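Local structure of FAD-dependent oxidoreductase (Actinomadura kijaniata, 3M9V) at residues G15-V20 and R303-R308; R25-R30 and A85-A90; D95-L100 and M219-T224; G265-V270 and V380-F385. The protein probably catalyses a flavin-dependent oxidation of a dTDP-linked sugar on the route to D-kijanose, the sugar that decorates the antibiotic kijanimicin. One frame throughout, in Å; residues are numbered along the deposited sequence.

From the N terminus, the loop 15-20 opens contact 1, which closes only at 303-308, so both contact 2 and contact 3 fall within its span. Contact 2 joins helices 22-32 and 81-94 and closes before contact 3 opens; contact 3 ties the start of helix 96-118 to the loop 219-224, leading into strand 225-234. Contact 4 starts at 265-270, before contact 1 has closed, and ends at 380-385, so these two cross. Side chains connect the contacts: Leu16 meets Val86, Arg308 meets Leu89 and Val268, and Met219 meets Tyr267 and Ala382. Together the contacts fasten N-terminal helices, beta domain and C-terminal helices of the acyl-CoA dehydrogenase fold to one another.

Contact 1: G15-V20 and R303-R308; sequences GLYAPV and RLYALR
Arg308 anchors the N-terminal loop at Gly15, Leu16 and Tyr17, a side-chain-to-backbone contact between the loop ahead of helix 22-32 and helix 291-323 of the C-terminal helical domain in this acyl-CoA dehydrogenase fold. The arginine chain runs extended from CG to NE and brings its flat end alongside the loop. NH1 donates to Gly15 O at 2.8 Å, with the acceptor close to the guanidinium plane and the C=O...N angle 155°. A second, weak bond joins the same NH1 to Leu16 O at 3.2 Å, so two successive carbonyls converge on one nitrogen. A water bridges loop and arginine, donating to Leu16 O and accepting from Arg308 NH2, which also donates to Gln272 OE1 on helix 264-283.

Tyr17 covers one face of the guanidinium. The two planes are only 11° apart, and CD2 of Tyr17 lies 3.5 Å from Arg308 NH1, while CE2 touches Arg308 CD at 3.4 Å. Gly15 O sits over the centre of the tyrosine ring, so the loop turns back on itself between Gly15 and Tyr17. Gly15 accommodates this with a left-handed backbone conformation, phi 65°, and its CA approaches Arg308 O in a CA-H...O contact.

The Tyr17 and Tyr305 side chains cross at about a right angle, Tyr17 OH lying 3.3 Å from Tyr305 CD1; the Tyr305 hydroxyl bonds to His339 ND1 of the second subunit. The outer end of Tyr17 is held through a second water, which donates to Tyr305 O, lies over the centre of the Tyr305 ring and is 2.9 Å from Tyr17 OH.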
loop_
_atom_site.group_PDB
_atom_site.type_symbol
_atom_site.label_atom_id
_atom_site.label_comp_id
_atom_site.label_asym_id
_atom_site.label_seq_id
_atom_site.Cartn_x
_atom_site.Cartn_y
_atom_site.Cartn_z
ATOM N N GLY A 15 -8.181 -21.201 -8.154
ATOM C CA GLY A 15 -6.805 -20.717 -8.077
ATOM C C GLY A 15 -5.909 -21.048 -9.252
ATOM O O GLY A 15 -4.687 -20.907 -9.111
ATOM N N LEU A 16 -6.475 -21.528 -10.370
ATOM C CA LEU A 16 -5.668 -22.040 -11.478
ATOM C C LEU A 16 -4.697 -23.148 -11.035
ATOM O O LEU A 16 -3.619 -23.262 -11.632
ATOM C CB LEU A 16 -4.881 -20.874 -12.100
ATOM C CG LEU A 16 -5.785 -19.781 -12.717
ATOM C CD1 LEU A 16 -5.044 -18.573 -13.263
ATOM C CD2 LEU A 16 -6.635 -20.280 -13.882
ATOM N N TYR A 17 -5.041 -23.933 -10.014
ATOM C CA TYR A 17 -4.108 -24.967 -9.553
ATOM C C TYR A 17 -4.102 -26.170 -10.481
ATOM O O TYR A 17 -3.120 -26.881 -10.494
ATOM C CB TYR A 17 -4.387 -25.410 -8.109
ATOM C CG TYR A 17 -4.182 -24.300 -7.083
ATOM C CD1 TYR A 17 -5.234 -23.870 -6.271
ATOM C CD2 TYR A 17 -2.930 -23.740 -6.867
ATOM C CE1 TYR A 17 -5.031 -22.876 -5.309
ATOM C CE2 TYR A 17 -2.733 -22.713 -5.925
ATOM C CZ TYR A 17 -3.797 -22.294 -5.142
ATOM O OH TYR A 17 -3.667 -21.267 -4.223
ATOM N N ALA A 18 -5.134 -26.379 -11.302
ATOM C CA ALA A 18 -5.237 -27.607 -12.104
ATOM C C ALA A 18 -6.316 -27.391 -13.152
ATOM O O ALA A 18 -7.242 -26.611 -12.927
ATOM C CB ALA A 18 -5.637 -28.815 -11.259
ATOM N N PRO A 19 -6.176 -28.039 -14.322
ATOM C CA PRO A 19 -7.165 -27.840 -15.388
ATOM C C PRO A 19 -8.471 -28.488 -14.952
ATOM O O PRO A 19 -8.445 -29.413 -14.156
ATOM C CB PRO A 19 -6.598 -28.631 -16.571
ATOM C CG PRO A 19 -5.194 -28.977 -16.221
ATOM C CD PRO A 19 -5.081 -28.947 -14.705
ATOM N N VAL A 20 -9.613 -28.023 -15.435
ATOM C CA VAL A 20 -10.859 -28.588 -14.955
ATOM C C VAL A 20 -11.525 -29.507 -15.978
ATOM O O VAL A 20 -12.626 -30.006 -15.716
ATOM C CB VAL A 20 -11.854 -27.458 -14.588
ATOM C CG1 VAL A 20 -11.241 -26.628 -13.455
ATOM C CG2 VAL A 20 -12.082 -26.539 -15.772
ATOM N N ARG A 303 -0.655 -13.027 -0.642
ATOM C CA ARG A 303 -0.858 -12.246 -1.877
ATOM C C ARG A 303 -0.935 -13.087 -3.154
ATOM O O ARG A 303 -1.755 -12.822 -4.025
ATOM C CB ARG A 303 0.231 -11.184 -2.060
ATOM C CG ARG A 303 -0.012 -9.936 -1.177
ATOM C CD ARG A 303 1.128 -8.882 -1.220
ATOM N NE ARG A 303 0.470 -7.583 -1.279
ATOM C CZ ARG A 303 0.055 -6.890 -0.221
ATOM N NH1 ARG A 303 0.293 -7.333 1.007
ATOM N NH2 ARG A 303 -0.592 -5.742 -0.389
ATOM N N LEU A 304 -0.055 -14.071 -3.286
ATOM C CA LEU A 304 -0.118 -15.026 -4.388
ATOM C C LEU A 304 -1.439 -15.806 -4.378
ATOM O O LEU A 304 -2.074 -15.997 -5.424
ATOM C CB LEU A 304 1.040 -16.011 -4.302
ATOM C CG LEU A 304 1.143 -17.086 -5.398
ATOM C CD1 LEU A 304 1.285 -16.415 -6.779
ATOM C CD2 LEU A 304 2.421 -17.901 -5.112
ATOM N N TYR A 305 -1.878 -16.245 -3.206
ATOM C CA TYR A 305 -3.201 -16.875 -3.100
ATOM C C TYR A 305 -4.342 -15.978 -3.622
ATOM O O TYR A 305 -5.210 -16.422 -4.386
ATOM C CB TYR A 305 -3.477 -17.235 -1.638
ATOM C CG TYR A 305 -4.645 -18.175 -1.526
ATOM C CD1 TYR A 305 -4.452 -19.563 -1.504
ATOM C CD2 TYR A 305 -5.938 -17.668 -1.489
ATOM C CE1 TYR A 305 -5.547 -20.422 -1.468
ATOM C CE2 TYR A 305 -7.020 -18.526 -1.383
ATOM C CZ TYR A 305 -6.821 -19.896 -1.380
ATOM O OH TYR A 305 -7.939 -20.712 -1.365
ATOM N N ALA A 306 -4.373 -14.725 -3.193
ATOM C CA ALA A 306 -5.381 -13.774 -3.614
ATOM C C ALA A 306 -5.184 -13.515 -5.117
ATOM O O ALA A 306 -6.164 -13.347 -5.828
ATOM C CB ALA A 306 -5.231 -12.425 -2.845
ATOM N N LEU A 307 -3.951 -13.491 -5.619
ATOM C CA LEU A 307 -3.730 -13.306 -7.054
ATOM C C LEU A 307 -4.342 -14.436 -7.876
ATOM O O LEU A 307 -5.127 -14.218 -8.806
ATOM C CB LEU A 307 -2.250 -13.127 -7.389
ATOM C CG LEU A 307 -1.814 -13.149 -8.864
ATOM C CD1 LEU A 307 -2.348 -11.844 -9.479
ATOM C CD2 LEU A 307 -0.302 -13.095 -8.963
ATOM N N ARG A 308 -4.004 -15.667 -7.521
ATOM C CA ARG A 308 -4.586 -16.849 -8.140
ATOM C C ARG A 308 -6.110 -16.921 -8.029
ATOM O O ARG A 308 -6.767 -17.301 -9.006
ATOM C CB ARG A 308 -3.956 -18.100 -7.535
ATOM C CG ARG A 308 -2.516 -18.339 -7.982
ATOM C CD ARG A 308 -2.059 -19.646 -7.341
ATOM N NE ARG A 308 -0.877 -20.214 -7.980
ATOM C CZ ARG A 308 -0.872 -21.123 -8.957
ATOM N NH1 ARG A 308 -1.988 -21.638 -9.442
ATOM N NH2 ARG A 308 0.290 -21.538 -9.452
HETATM O O HOH W 1 -0.728 -23.861 -11.190
HETATM O O HOH W 2 -5.894 -19.497 -4.803
#

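Contact 2: R25-R30 and A85-A90; sequences RVLLDR and AVALLA
Leu27 and Leu28 reach from helix 25-30 toward helix 85-90 with the same first torsion but meet different parts of the facing surface. In both, CG stands anti to the backbone N (chi1 175° in Leu27, -170° in Leu28), which sets CG of each on the side of the partner helix. Leu27 works through a single methyl: its CD2 presses on Ala87 CB at 3.6 Å, with CG a little farther from the same carbon. Leu28 splits its contacts. CD1 rests on Ala90 CB at 3.7 Å and lies near Ala87 CA, whereas CD2 turns to Val86 CG1 at 4.1 Å, the leucine and valine side chains crossing at about a right angle. The branch of Leu28 thus spreads over one helical turn of its partner, from Val86 to Ala90.

The two segments run almost parallel, with axes 9.7 Å apart and 13° between their directions. Ala87 and Ala90 offer only CB methyls, on which Leu27 CD2 and Leu28 CD1 rest, and the interface is wholly apolar. Around it, Leu27 also touches Ala67 and Leu28 touches Pro19 of the N-terminal loop. Beyond this interface, Leu88 and Leu89 carry helix 81-94 onto Val266 and Val268 of helix 264-283. The arrangement is side-by-side helix packing by leucine and alanine, as befits the all-helical N-terminal domain of the acyl-CoA dehydrogenase fold.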
loop_
_atom_site.group_PDB
_atom_site.type_symbol
_atom_site.label_atom_id
_atom_site.label_comp_id
_atom_site.label_asym_id
_atom_site.label_seq_id
_atom_site.Cartn_x
_atom_site.Cartn_y
_atom_site.Cartn_z
ATOM N N ARG A 25 -6.424 -31.215 -19.186
ATOM C CA ARG A 25 -5.344 -32.034 -18.612
ATOM C C ARG A 25 -4.339 -32.555 -19.631
ATOM O O ARG A 25 -3.119 -32.528 -19.420
ATOM C CB ARG A 25 -5.941 -33.277 -17.948
ATOM C CG ARG A 25 -5.920 -33.255 -16.421
ATOM C CD ARG A 25 -6.865 -34.294 -15.803
ATOM N NE ARG A 25 -8.093 -33.660 -15.329
ATOM C CZ ARG A 25 -9.307 -34.191 -15.442
ATOM N NH1 ARG A 25 -10.363 -33.524 -14.998
ATOM N NH2 ARG A 25 -9.458 -35.383 -16.005
ATOM N N VAL A 26 -4.858 -33.061 -20.748
ATOM C CA VAL A 26 -3.989 -33.522 -21.847
ATOM C C VAL A 26 -3.057 -32.410 -22.334
ATOM O O VAL A 26 -1.842 -32.587 -22.424
ATOM C CB VAL A 26 -4.860 -34.074 -23.021
ATOM C CG1 VAL A 26 -3.983 -34.403 -24.221
ATOM C CG2 VAL A 26 -5.685 -35.303 -22.549
ATOM N N LEU A 27 -3.621 -31.242 -22.623
ATOM C CA LEU A 27 -2.825 -30.049 -22.928
ATOM C C LEU A 27 -1.668 -29.816 -21.958
ATOM O O LEU A 27 -0.505 -29.664 -22.348
ATOM C CB LEU A 27 -3.732 -28.813 -22.986
ATOM C CG LEU A 27 -2.891 -27.539 -23.193
ATOM C CD1 LEU A 27 -2.135 -27.706 -24.505
ATOM C CD2 LEU A 27 -3.761 -26.267 -23.250
ATOM N N LEU A 28 -1.968 -29.774 -20.664
ATOM C CA LEU A 28 -0.905 -29.578 -19.680
ATOM C C LEU A 28 0.095 -30.736 -19.633
ATOM O O LEU A 28 1.309 -30.527 -19.487
ATOM C CB LEU A 28 -1.543 -29.340 -18.305
ATOM C CG LEU A 28 -0.723 -28.871 -17.105
ATOM C CD1 LEU A 28 -0.112 -27.521 -17.400
ATOM C CD2 LEU A 28 -1.557 -28.765 -15.824
ATOM N N ASP A 29 -0.387 -31.971 -19.760
ATOM C CA ASP A 29 0.568 -33.087 -19.787
ATOM C C ASP A 29 1.508 -32.975 -20.983
ATOM O O ASP A 29 2.719 -33.161 -20.841
ATOM C CB ASP A 29 -0.141 -34.448 -19.846
ATOM C CG ASP A 29 -0.716 -34.876 -18.499
ATOM O OD1 ASP A 29 -0.400 -34.247 -17.463
ATOM O OD2 ASP A 29 -1.509 -35.842 -18.460
ATOM N N ARG A 30 0.982 -32.616 -22.149
ATOM C CA ARG A 30 1.769 -32.611 -23.384
ATOM C C ARG A 30 2.767 -31.469 -23.347
ATOM O O ARG A 30 3.877 -31.587 -23.855
ATOM C CB ARG A 30 0.855 -32.456 -24.606
ATOM C CG ARG A 30 0.086 -33.728 -24.934
ATOM C CD ARG A 30 0.464 -34.278 -26.307
ATOM N NE ARG A 30 -0.679 -34.286 -27.219
ATOM C CZ ARG A 30 -1.627 -35.221 -27.211
ATOM N NH1 ARG A 30 -2.622 -35.155 -28.084
ATOM N NH2 ARG A 30 -1.594 -36.231 -26.345
ATOM N N ALA A 85 -5.713 -20.679 -19.388
ATOM C CA ALA A 85 -4.878 -19.883 -18.464
ATOM C C ALA A 85 -4.001 -20.815 -17.613
ATOM O O ALA A 85 -2.860 -20.473 -17.280
ATOM C CB ALA A 85 -5.757 -18.990 -17.572
ATOM N N VAL A 86 -4.487 -22.010 -17.281
ATOM C CA VAL A 86 -3.674 -22.920 -16.448
ATOM C C VAL A 86 -2.457 -23.372 -17.244
ATOM O O VAL A 86 -1.331 -23.435 -16.745
ATOM C CB VAL A 86 -4.462 -24.144 -15.995
ATOM C CG1 VAL A 86 -3.522 -25.192 -15.309
ATOM C CG2 VAL A 86 -5.550 -23.710 -14.988
ATOM N N ALA A 87 -2.638 -23.636 -18.529
ATOM C CA ALA A 87 -1.486 -23.947 -19.384
ATOM C C ALA A 87 -0.507 -22.788 -19.598
ATOM O O ALA A 87 0.727 -22.967 -19.552
ATOM C CB ALA A 87 -2.019 -24.497 -20.705
ATOM N N LEU A 88 -1.026 -21.577 -19.828
ATOM C CA LEU A 88 -0.156 -20.393 -19.943
ATOM C C LEU A 88 0.661 -20.142 -18.679
ATOM O O LEU A 88 1.815 -19.713 -18.719
ATOM C CB LEU A 88 -0.966 -19.136 -20.289
ATOM C CG LEU A 88 -1.689 -19.254 -21.640
ATOM C CD1 LEU A 88 -2.520 -18.003 -21.968
ATOM C CD2 LEU A 88 -0.637 -19.434 -22.726
ATOM N N LEU A 89 0.026 -20.316 -17.526
ATOM C CA LEU A 89 0.730 -20.175 -16.250
ATOM C C LEU A 89 1.932 -21.141 -16.205
ATOM O O LEU A 89 3.067 -20.739 -15.896
ATOM C CB LEU A 89 -0.315 -20.456 -15.149
ATOM C CG LEU A 89 0.052 -20.112 -13.700
ATOM C CD1 LEU A 89 -1.191 -20.281 -12.780
ATOM C CD2 LEU A 89 1.171 -21.049 -13.191
ATOM N N ALA A 90 1.709 -22.416 -16.525
ATOM C CA ALA A 90 2.840 -23.369 -16.504
ATOM C C ALA A 90 3.941 -22.950 -17.491
ATOM O O ALA A 90 5.137 -22.983 -17.157
ATOM C CB ALA A 90 2.345 -24.825 -16.830
#

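Contact 3: D95-L100 and M219-T224; sequences DASTAL and MRASGT
Ser97, in the first turn of helix 96-118, pushes its short side chain against the type I beta turn from Met219 to Ser222. Its OG lies 3.1 Å from Met219 C, while its CB packs on Ala221 CB at 3.7 Å and also faces Ser222 N. The Met219 side chain bends at chi2 (-53°), which brings SD near Ser97 N; CE reaches Ala96 CB at 3.8 Å, and CG meets Leu100 CD2 at 3.9 Å, those two side chains crossing at about a right angle.

Behind these contacts, each segment is braced internally. Asp95 N-caps the helix, its OD1 taking Thr98 N from above the carboxylate plane and Thr98 OG1 (2.8 Å) on the anti lone pair. Met219 O accepts from both Ser222 OG (2.7 Å) and Ser222 N, and from Trp214 NE1 as well. Farther out, Thr224 OG1 bonds to Ser173 OG, part of the FMN site, and Leu100 also comes near that serine. The surfaces thus meet through Ser97 set on the backbone of the turn and through apolar groups of Ala96, Leu100 and Met219, while the clear hydrogen bonds lie within each segment; the helix end would probably stabilise a negative Asp95.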
loop_
_atom_site.group_PDB
_atom_site.type_symbol
_atom_site.label_atom_id
_atom_site.label_comp_id
_atom_site.label_asym_id
_atom_site.label_seq_id
_atom_site.Cartn_x
_atom_site.Cartn_y
_atom_site.Cartn_z
ATOM N N ASP A 95 9.024 -19.311 -19.150
ATOM C CA ASP A 95 9.451 -18.101 -19.824
ATOM C C ASP A 95 8.176 -17.354 -20.216
ATOM O O ASP A 95 7.287 -17.887 -20.887
ATOM C CB ASP A 95 10.232 -18.425 -21.123
ATOM C CG ASP A 95 10.578 -17.162 -21.908
ATOM O OD1 ASP A 95 10.187 -16.920 -23.085
ATOM O OD2 ASP A 95 11.303 -16.358 -21.287
ATOM N N ALA A 96 8.086 -16.119 -19.766
ATOM C CA ALA A 96 6.850 -15.362 -19.923
ATOM C C ALA A 96 6.654 -14.909 -21.373
ATOM O O ALA A 96 5.505 -14.842 -21.825
ATOM C CB ALA A 96 6.946 -14.130 -19.025
ATOM N N SER A 97 7.743 -14.561 -22.058
ATOM C CA SER A 97 7.647 -14.209 -23.482
ATOM C C SER A 97 7.057 -15.347 -24.286
ATOM O O SER A 97 6.209 -15.083 -25.130
ATOM C CB SER A 97 8.992 -13.893 -24.156
ATOM O OG SER A 97 9.520 -12.699 -23.593
ATOM N N THR A 98 7.487 -16.584 -24.033
ATOM C CA THR A 98 6.923 -17.689 -24.812
ATOM C C THR A 98 5.433 -17.851 -24.534
ATOM O O THR A 98 4.640 -18.185 -25.417
ATOM C CB THR A 98 7.626 -19.011 -24.410
ATOM O OG1 THR A 98 9.018 -18.893 -24.723
ATOM C CG2 THR A 98 7.032 -20.226 -25.098
ATOM N N ALA A 99 5.057 -17.701 -23.265
ATOM C CA ALA A 99 3.649 -17.801 -22.902
ATOM C C ALA A 99 2.826 -16.708 -23.591
ATOM O O ALA A 99 1.689 -16.968 -23.966
ATOM C CB ALA A 99 3.472 -17.719 -21.363
ATOM N N LEU A 100 3.356 -15.495 -23.684
ATOM C CA LEU A 100 2.588 -14.357 -24.165
ATOM C C LEU A 100 2.333 -14.608 -25.662
ATOM O O LEU A 100 1.212 -14.427 -26.154
ATOM C CB LEU A 100 3.397 -13.066 -23.999
ATOM C CG LEU A 100 2.757 -11.830 -24.663
ATOM C CD1 LEU A 100 1.417 -11.626 -24.021
ATOM C CD2 LEU A 100 3.578 -10.538 -24.507
ATOM N N MET A 219 9.527 -8.924 -21.834
ATOM C CA MET A 219 8.879 -9.692 -22.909
ATOM C C MET A 219 9.783 -9.615 -24.153
ATOM O O MET A 219 9.318 -9.510 -25.297
ATOM C CB MET A 219 7.444 -9.228 -23.230
ATOM C CG MET A 219 6.406 -9.378 -22.087
ATOM S SD MET A 219 6.414 -11.094 -21.457
ATOM C CE MET A 219 5.133 -10.999 -20.204
ATOM N N ARG A 220 11.087 -9.663 -23.904
ATOM C CA ARG A 220 12.045 -9.363 -24.956
ATOM C C ARG A 220 12.032 -10.365 -26.101
ATOM O O ARG A 220 12.354 -10.010 -27.241
ATOM C CB ARG A 220 13.442 -9.087 -24.388
ATOM C CG ARG A 220 13.508 -7.715 -23.749
ATOM C CD ARG A 220 14.883 -7.479 -23.098
ATOM N NE ARG A 220 15.945 -7.629 -24.089
ATOM C CZ ARG A 220 16.251 -6.754 -25.045
ATOM N NH1 ARG A 220 15.613 -5.592 -25.187
ATOM N NH2 ARG A 220 17.233 -7.063 -25.882
ATOM N N ALA A 221 11.622 -11.589 -25.798
ATOM C CA ALA A 221 11.659 -12.666 -26.777
ATOM C C ALA A 221 10.304 -12.884 -27.437
ATOM O O ALA A 221 10.141 -13.885 -28.158
ATOM C CB ALA A 221 12.123 -13.983 -26.152
ATOM N N SER A 222 9.342 -11.991 -27.209
ATOM C CA SER A 222 7.958 -12.299 -27.596
ATOM C C SER A 222 7.653 -11.926 -29.042
ATOM O O SER A 222 6.546 -12.187 -29.552
ATOM C CB SER A 222 6.935 -11.585 -26.693
ATOM O OG SER A 222 7.113 -10.179 -26.773
ATOM N N GLY A 223 8.631 -11.314 -29.699
ATOM C CA GLY A 223 8.479 -10.974 -31.123
ATOM C C GLY A 223 7.395 -9.945 -31.404
ATOM O O GLY A 223 6.619 -10.088 -32.362
ATOM N N THR A 224 7.352 -8.928 -30.546
ATOM C CA THR A 224 6.203 -8.048 -30.469
ATOM C C THR A 224 6.442 -6.867 -31.420
ATOM O O THR A 224 6.575 -5.711 -31.018
ATOM C CB THR A 224 5.856 -7.728 -28.993
ATOM O OG1 THR A 224 5.433 -8.955 -28.380
ATOM C CG2 THR A 224 4.686 -6.717 -28.870
#

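Contact 4: G265-V270 and V380-F385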
loop_
_atom_site.group_PDB
_atom_site.type_symbol
_atom_site.label_atom_id
_atom_site.label_comp_id
_atom_site.label_asym_id
_atom_site.label_seq_id
_atom_site.Cartn_x
_atom_site.Cartn_y
_atom_site.Cartn_z
ATOM N N GLY A 265 -3.227 -15.601 -16.860
ATOM C CA GLY A 265 -2.411 -16.731 -16.438
ATOM C C GLY A 265 -0.919 -16.492 -16.591
ATOM O O GLY A 265 -0.108 -17.031 -15.825
ATOM N N VAL A 266 -0.532 -15.664 -17.557
ATOM C CA VAL A 266 0.889 -15.359 -17.806
ATOM C C VAL A 266 1.507 -14.680 -16.575
ATOM O O VAL A 266 2.534 -15.097 -16.028
ATOM C CB VAL A 266 1.076 -14.539 -19.095
ATOM C CG1 VAL A 266 2.564 -14.139 -19.241
ATOM C CG2 VAL A 266 0.598 -15.387 -20.311
ATOM N N TYR A 267 0.804 -13.678 -16.069
ATOM C CA TYR A 267 1.344 -12.799 -15.000
ATOM C C TYR A 267 1.230 -13.568 -13.685
ATOM O O TYR A 267 2.115 -13.450 -12.831
ATOM C CB TYR A 267 0.612 -11.449 -15.003
ATOM C CG TYR A 267 0.821 -10.834 -16.377
ATOM C CD1 TYR A 267 2.093 -10.377 -16.734
ATOM C CD2 TYR A 267 -0.207 -10.727 -17.320
ATOM C CE1 TYR A 267 2.349 -9.833 -18.002
ATOM C CE2 TYR A 267 0.042 -10.174 -18.598
ATOM C CZ TYR A 267 1.322 -9.771 -18.925
ATOM O OH TYR A 267 1.657 -9.255 -20.142
ATOM N N VAL A 268 0.198 -14.403 -13.569
ATOM C CA VAL A 268 0.152 -15.289 -12.421
ATOM C C VAL A 268 1.348 -16.260 -12.420
ATOM O O VAL A 268 1.927 -16.537 -11.361
ATOM C CB VAL A 268 -1.180 -16.106 -12.311
ATOM C CG1 VAL A 268 -1.134 -16.975 -11.053
ATOM C CG2 VAL A 268 -2.437 -15.198 -12.302
ATOM N N GLY A 269 1.722 -16.814 -13.571
ATOM C CA GLY A 269 2.897 -17.711 -13.601
ATOM C C GLY A 269 4.216 -17.036 -13.288
ATOM O O GLY A 269 5.073 -17.601 -12.587
ATOM N N VAL A 270 4.382 -15.805 -13.780
ATOM C CA VAL A 270 5.539 -14.974 -13.399
ATOM C C VAL A 270 5.643 -14.771 -11.885
ATOM O O VAL A 270 6.720 -14.964 -11.287
ATOM C CB VAL A 270 5.564 -13.628 -14.172
ATOM C CG1 VAL A 270 6.718 -12.749 -13.694
ATOM C CG2 VAL A 270 5.788 -13.916 -15.678
ATOM N N VAL A 380 7.203 -8.868 -15.681
ATOM C CA VAL A 380 5.921 -8.812 -14.961
ATOM C C VAL A 380 5.201 -7.475 -15.190
ATOM O O VAL A 380 3.994 -7.399 -14.928
ATOM C CB VAL A 380 6.003 -9.111 -13.437
ATOM C CG1 VAL A 380 6.514 -7.891 -12.703
ATOM C CG2 VAL A 380 4.621 -9.500 -12.855
ATOM N N GLN A 381 5.906 -6.461 -15.692
ATOM C CA GLN A 381 5.320 -5.133 -15.896
ATOM C C GLN A 381 4.455 -5.062 -17.159
ATOM O O GLN A 381 3.643 -4.148 -17.275
ATOM C CB GLN A 381 6.389 -4.028 -15.939
ATOM C CG GLN A 381 7.474 -4.075 -14.829
ATOM C CD GLN A 381 6.916 -3.818 -13.436
ATOM O OE1 GLN A 381 5.858 -3.198 -13.271
ATOM N NE2 GLN A 381 7.589 -4.358 -12.427
ATOM N N ALA A 382 4.598 -6.011 -18.085
ATOM C CA ALA A 382 4.011 -5.872 -19.418
ATOM C C ALA A 382 2.477 -5.825 -19.386
ATOM O O ALA A 382 1.885 -5.182 -20.237
ATOM C CB ALA A 382 4.463 -7.053 -20.269
ATOM N N GLY A 383 1.812 -6.478 -18.431
ATOM C CA GLY A 383 0.340 -6.539 -18.365
ATOM C C GLY A 383 -0.359 -5.188 -18.259
ATOM O O GLY A 383 -1.474 -5.004 -18.773
ATOM N N ARG A 384 0.347 -4.255 -17.621
ATOM C CA ARG A 384 -0.093 -2.896 -17.341
ATOM C C ARG A 384 -0.353 -2.126 -18.626
ATOM O O ARG A 384 -1.120 -1.171 -18.640
ATOM C CB ARG A 384 0.991 -2.134 -16.545
ATOM C CG ARG A 384 1.214 -2.728 -15.153
ATOM C CD ARG A 384 2.452 -2.191 -14.448
ATOM N NE ARG A 384 2.329 -0.745 -14.256
ATOM C CZ ARG A 384 3.289 -0.038 -13.674
ATOM N NH1 ARG A 384 4.382 -0.679 -13.277
ATOM N NH2 ARG A 384 3.163 1.268 -13.503
ATOM N N PHE A 385 0.314 -2.529 -19.698
ATOM C CA PHE A 385 0.328 -1.710 -20.901
ATOM C C PHE A 385 -0.560 -2.373 -21.954
ATOM O O PHE A 385 -0.917 -1.701 -22.914
ATOM C CB PHE A 385 1.766 -1.425 -21.377
ATOM C CG PHE A 385 2.594 -0.807 -20.291
ATOM C CD1 PHE A 385 2.267 0.452 -19.788
ATOM C CD2 PHE A 385 3.603 -1.542 -19.686
ATOM C CE1 PHE A 385 2.995 0.995 -18.738
ATOM C CE2 PHE A 385 4.335 -1.013 -18.631
ATOM C CZ PHE A 385 4.018 0.260 -18.146
#
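With chi1 at -59°, Tyr267 places CG anti to its own carbonyl carbon, and the ring projects from helix 264-283 onto the backbone of Gly383. One turn on, Val270 holds CG1 anti to its backbone N (chi1 176°), which points this methyl at Val380. The tyrosine lays one face under Gly383 CA, 3.4 Å from CZ, and glycine, having no side chain, allows the main chain to come this near. Gly383 N is equally close to the ring, 3.4 Å from CE1; OH lies 3.3 Å from that nitrogen, but the geometry is wrong for a hydrogen bond. The same OH also touches Ala382 CB at 3.6 Å. Val270 completes the contact by setting CG1 against Val380 CB at 3.7 Å.

Residues 380-384 follow a helix-like backbone path but lack its regular hydrogen-bond pattern, and other links hold the segment. Arg384 NH1 donates to Gln381 OE1 at 2.9 Å, in the guanidinium plane, while Arg384 NH2 reaches Ser356 O and Ser360 OG of the third subunit. Gly383 O accepts from Lys344 NZ on helix 329-362. The segment ends at Phe385, an FMN-binding residue that also packs on Gly363 of the third subunit. This is a loop of the C-terminal helical domain packed on helix 264-283 of the same domain, beside the third subunit, an arrangement in keeping with flavin sites of the acyl-CoA dehydrogenase family.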